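Local coordinates for protein intimin (Escherichia coli O127:H6 str. E2348/69, PDB 6TQD) that probably helps bacteria attach to host cells as an adhesin, this part forming a constitutively extended juncture of its passenger, at residues Gly49-Ser54 against Leu96-Leu101; Ile24-Lys29 against Ile37-Ser42. All coordinates share one frame; numbering follows the deposited sequence.

Contact 1 (Gly49-Ser54 against Leu96-Leu101)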
# COMPACT_ATOMS: atom_id res chain seq x y z
N GLY A 49 -1.95 -14.70 -5.89
CA GLY A 49 -3.33 -14.27 -5.87
C GLY A 49 -4.03 -14.76 -7.12
O GLY A 49 -3.45 -15.43 -7.97
N GLN A 50 -5.31 -14.41 -7.23
CA GLN A 50 -6.07 -14.86 -8.39
C GLN A 50 -7.40 -14.14 -8.44
O GLN A 50 -7.87 -13.57 -7.45
CB GLN A 50 -6.33 -16.37 -8.32
CG GLN A 50 -7.21 -16.79 -7.18
CD GLN A 50 -7.42 -18.28 -7.12
OE1 GLN A 50 -8.16 -18.84 -7.93
NE2 GLN A 50 -6.78 -18.94 -6.16
N ILE A 51 -8.02 -14.18 -9.61
CA ILE A 51 -9.41 -13.80 -9.79
C ILE A 51 -10.21 -15.07 -10.02
O ILE A 51 -9.82 -15.92 -10.83
CB ILE A 51 -9.59 -12.80 -10.93
CG1 ILE A 51 -9.26 -11.41 -10.40
CG2 ILE A 51 -11.01 -12.86 -11.48
CD1 ILE A 51 -8.85 -10.45 -11.44
N GLN A 52 -11.32 -15.20 -9.31
CA GLN A 52 -12.13 -16.40 -9.35
C GLN A 52 -13.60 -16.01 -9.30
O GLN A 52 -13.97 -14.96 -8.76
CB GLN A 52 -11.86 -17.35 -8.18
CG GLN A 52 -12.03 -16.69 -6.83
CD GLN A 52 -11.80 -17.65 -5.68
OE1 GLN A 52 -12.62 -17.74 -4.77
NE2 GLN A 52 -10.75 -18.45 -5.77
N HIS A 53 -14.44 -16.86 -9.88
CA HIS A 53 -15.87 -16.70 -9.73
C HIS A 53 -16.25 -16.78 -8.26
O HIS A 53 -15.69 -17.59 -7.50
CB HIS A 53 -16.58 -17.79 -10.53
CG HIS A 53 -17.99 -17.44 -10.90
ND1 HIS A 53 -19.07 -17.78 -10.11
CD2 HIS A 53 -18.50 -16.79 -11.97
CE1 HIS A 53 -20.18 -17.34 -10.68
NE2 HIS A 53 -19.86 -16.75 -11.81
N SER A 54 -17.18 -15.92 -7.84
CA SER A 54 -17.58 -15.88 -6.43
C SER A 54 -18.39 -17.10 -6.01
O SER A 54 -18.62 -17.28 -4.81
CB SER A 54 -18.39 -14.62 -6.15
OG SER A 54 -17.67 -13.45 -6.50
N LEU A 96 -8.33 -3.69 -14.86
CA LEU A 96 -8.61 -3.54 -13.44
C LEU A 96 -7.26 -3.52 -12.73
O LEU A 96 -6.43 -4.40 -12.97
CB LEU A 96 -9.43 -4.72 -12.93
CG LEU A 96 -9.62 -4.90 -11.43
CD1 LEU A 96 -10.39 -3.74 -10.81
CD2 LEU A 96 -10.31 -6.21 -11.10
N THR A 97 -7.06 -2.53 -11.87
CA THR A 97 -5.83 -2.39 -11.10
C THR A 97 -6.12 -2.77 -9.65
O THR A 97 -7.08 -2.26 -9.05
CB THR A 97 -5.28 -0.97 -11.20
OG1 THR A 97 -5.05 -0.65 -12.58
CG2 THR A 97 -3.96 -0.84 -10.42
N ILE A 98 -5.31 -3.68 -9.12
CA ILE A 98 -5.46 -4.19 -7.76
C ILE A 98 -4.21 -3.80 -6.99
O ILE A 98 -3.09 -4.17 -7.38
CB ILE A 98 -5.68 -5.71 -7.76
CG1 ILE A 98 -6.97 -6.04 -8.53
CG2 ILE A 98 -5.70 -6.27 -6.34
CD1 ILE A 98 -7.10 -7.50 -8.91
N THR A 99 -4.39 -3.06 -5.91
CA THR A 99 -3.28 -2.62 -5.06
C THR A 99 -3.42 -3.29 -3.70
O THR A 99 -4.50 -3.27 -3.10
CB THR A 99 -3.29 -1.11 -4.91
OG1 THR A 99 -3.19 -0.51 -6.21
CG2 THR A 99 -2.10 -0.65 -4.07
N VAL A 100 -2.32 -3.85 -3.21
CA VAL A 100 -2.29 -4.64 -1.99
C VAL A 100 -1.60 -3.81 -0.92
O VAL A 100 -0.46 -3.35 -1.11
CB VAL A 100 -1.55 -5.97 -2.22
CG1 VAL A 100 -1.42 -6.74 -0.92
CG2 VAL A 100 -2.28 -6.79 -3.25
N LEU A 101 -2.28 -3.63 0.20
CA LEU A 101 -1.73 -3.00 1.39
C LEU A 101 -1.38 -4.06 2.42
O LEU A 101 -1.94 -5.15 2.44
CB LEU A 101 -2.74 -2.01 1.97
CG LEU A 101 -3.05 -0.75 1.16
CD1 LEU A 101 -3.98 -1.04 -0.01
CD2 LEU A 101 -3.66 0.32 2.05

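Contact 2 (Ile24-Lys29 against Ile37-Ser42)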
# COMPACT_ATOMS: atom_id res chain seq x y z
N ILE A 24 -15.50 -7.75 -7.10
CA ILE A 24 -15.27 -6.94 -8.29
C ILE A 24 -16.62 -6.53 -8.86
O ILE A 24 -17.49 -7.38 -9.06
CB ILE A 24 -14.49 -7.75 -9.34
CG1 ILE A 24 -13.10 -8.13 -8.81
CG2 ILE A 24 -14.37 -6.95 -10.62
CD1 ILE A 24 -12.44 -9.27 -9.54
N GLN A 25 -16.80 -5.24 -9.12
CA GLN A 25 -18.01 -4.72 -9.73
C GLN A 25 -17.79 -4.56 -11.23
O GLN A 25 -16.91 -3.79 -11.66
CB GLN A 25 -18.47 -3.42 -9.10
CG GLN A 25 -19.80 -2.93 -9.65
CD GLN A 25 -20.25 -1.62 -9.04
OE1 GLN A 25 -19.55 -1.02 -8.22
NE2 GLN A 25 -21.44 -1.17 -9.42
N LEU A 26 -18.58 -5.28 -12.02
CA LEU A 26 -18.59 -5.18 -13.48
C LEU A 26 -19.91 -4.59 -13.92
O LEU A 26 -20.97 -4.90 -13.35
CB LEU A 26 -18.45 -6.58 -14.10
CG LEU A 26 -17.23 -7.42 -13.69
CD1 LEU A 26 -17.28 -8.77 -14.41
CD2 LEU A 26 -15.94 -6.70 -13.98
N ILE A 27 -19.87 -3.74 -14.95
CA ILE A 27 -21.08 -3.16 -15.54
C ILE A 27 -21.11 -3.57 -17.01
O ILE A 27 -20.32 -3.06 -17.81
CB ILE A 27 -21.13 -1.64 -15.37
CG1 ILE A 27 -21.14 -1.27 -13.88
CG2 ILE A 27 -22.37 -1.07 -16.04
CD1 ILE A 27 -21.09 0.22 -13.60
N VAL A 28 -22.03 -4.46 -17.35
CA VAL A 28 -22.15 -5.04 -18.68
C VAL A 28 -23.42 -4.52 -19.33
O VAL A 28 -24.48 -4.47 -18.69
CB VAL A 28 -22.20 -6.58 -18.61
CG1 VAL A 28 -22.58 -7.17 -19.95
CG2 VAL A 28 -20.87 -7.13 -18.12
N LYS A 29 -23.33 -4.17 -20.60
CA LYS A 29 -24.50 -3.91 -21.44
C LYS A 29 -24.36 -4.81 -22.66
O LYS A 29 -23.35 -4.75 -23.36
CB LYS A 29 -24.58 -2.45 -21.88
CG LYS A 29 -24.76 -1.45 -20.75
CD LYS A 29 -26.03 -1.71 -19.95
CE LYS A 29 -26.38 -0.52 -19.06
NZ LYS A 29 -25.23 -0.07 -18.22
N ILE A 37 -17.36 -13.88 -18.69
CA ILE A 37 -16.23 -12.98 -18.56
C ILE A 37 -14.97 -13.84 -18.57
O ILE A 37 -14.91 -14.86 -17.86
CB ILE A 37 -16.27 -12.18 -17.24
CG1 ILE A 37 -17.63 -11.52 -17.02
CG2 ILE A 37 -15.17 -11.16 -17.22
CD1 ILE A 37 -18.01 -10.46 -18.04
N VAL A 38 -13.97 -13.43 -19.34
CA VAL A 38 -12.69 -14.13 -19.44
C VAL A 38 -11.58 -13.21 -18.94
O VAL A 38 -11.45 -12.06 -19.40
CB VAL A 38 -12.41 -14.59 -20.88
CG1 VAL A 38 -11.02 -15.16 -21.00
CG2 VAL A 38 -13.45 -15.62 -21.32
N TRP A 39 -10.76 -13.71 -18.00
CA TRP A 39 -9.78 -12.90 -17.30
C TRP A 39 -8.35 -13.31 -17.63
O TRP A 39 -8.05 -14.50 -17.78
CB TRP A 39 -9.92 -13.06 -15.77
CG TRP A 39 -11.14 -12.49 -15.20
CD1 TRP A 39 -12.33 -13.12 -15.04
CD2 TRP A 39 -11.32 -11.16 -14.69
NE1 TRP A 39 -13.25 -12.28 -14.46
CE2 TRP A 39 -12.65 -11.06 -14.23
CE3 TRP A 39 -10.47 -10.05 -14.56
CZ2 TRP A 39 -13.16 -9.91 -13.66
CZ3 TRP A 39 -10.98 -8.89 -14.00
CH2 TRP A 39 -12.31 -8.83 -13.56
N ASP A 40 -7.47 -12.32 -17.71
CA ASP A 40 -6.02 -12.51 -17.62
C ASP A 40 -5.60 -11.95 -16.26
O ASP A 40 -5.55 -10.73 -16.08
CB ASP A 40 -5.28 -11.81 -18.75
CG ASP A 40 -3.75 -11.87 -18.59
OD1 ASP A 40 -3.26 -12.33 -17.55
OD2 ASP A 40 -3.03 -11.45 -19.53
N ASP A 41 -5.40 -12.83 -15.29
CA ASP A 41 -4.97 -12.46 -13.95
C ASP A 41 -3.53 -12.89 -13.68
O ASP A 41 -3.14 -13.08 -12.52
CB ASP A 41 -5.92 -12.99 -12.89
CG ASP A 41 -5.97 -14.49 -12.83
OD1 ASP A 41 -5.25 -15.15 -13.62
OD2 ASP A 41 -6.74 -15.04 -12.00
N SER A 42 -2.72 -13.05 -14.74
CA SER A 42 -1.37 -13.58 -14.57
C SER A 42 -0.52 -12.72 -13.64
O SER A 42 0.36 -13.25 -12.95
CB SER A 42 -0.69 -13.72 -15.93
OG SER A 42 -0.59 -12.47 -16.56

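Contact 1 (Gly49-Ser54 against Leu96-Leu101)
I51 meets L96 and I98 through methyl groups alone, and the contact is apolar. In the conformer given for I51, one of two deposited, CD1 ends 4.3 Å from I98 CD1 and 4.5 Å from L96 CD2. It thus faces both side chains loosely, at the long end of van der Waals range. The side chain of I51 is nearly extended at its second torsion (156°), which carries CD1 away from its own strand and across to strand 90-101. L96 and I98, two residues apart on that strand, both point toward I51. All three are buried, and just 68 Å² is covered in total. The two segments belong to different sheets laid face to face: 50-53 is an edge strand of an antiparallel four-stranded sheet, and 90-101 runs within a mixed one. This is the core of a beta sandwich, consistent with an Ig-like fold. V79 of strand 76-85 touches both I51 and L96, while I14 of strand 14-17 packs on L96 and I98; the side chain of L96 also lies about 6 Å from a bound sodium ion. Within the first sheet, Q52 and Q63 pair through their backbones, and Q52 OE1 also accepts from Q63 NE2. On strand 50-53 itself, Q52 NE2 makes a weak hydrogen bond to Q50 OE1 (3.4 Å).

Contact 2 (Ile24-Lys29 against Ile37-Ser42)
W39 has its CG anti to the carbonyl carbon (chi1 -69°), and this sends the indole across to I24 and L26. L26 reaches I37 tip to tip. I37 CG1 lies 3.8 Å from L26 CD1, and the bend at the second torsion of I37 (chi2 -64°) lays its CD1 against the same methyl. The other methyl of L26 turns to the indole: CD2 lies 4.2 Å from W39 CH2. That same ring carbon takes I24, whose CD1 is 4.0 Å and whose CG2 is 4.1 Å from W39 CH2, the two side chains arriving from opposite directions. I24 and L26 thus hold the far corner of the ring obliquely. V28 CG2 extends the apolar row with a looser approach to I37 CD1 of 4.4 Å. No hydrogen bond joins the segments. The chain after W39 is shaped by an Asx turn: D40 OD1 accepts from S42 N (3.0 Å), nearly along its C-O axis. D41, the middle residue of the turn, occupies the N-cap position of helix 42-45 without a side-chain capping bond and instead forms a salt bridge with R45. The apolar row lies between strand 21-30, flanked by 6-9 and 62-65, and strand 34-40, whose I37 and W39 also touch A81 of the adjacent strand 76-85.

Both segments of contact 2 precede those of contact 1 in the sequence; the centres of the two contacts are about 11 Å apart. Each spans the same pair of facing sheets: strands 21-30 and 50-53 lie in one, 34-40 and 90-101 in the other. They meet at I51, one of whose two deposited conformers packs on W39 and I24. A probable hydrogen bond from I51 N to D41 OD2 (2.8 Å) also ties strand 50-53 to the turn after strand 34-40. The contacts are therefore neighbouring patches of one sandwich core, joining its sheets at successive points, within a passenger region described as constitutively extended.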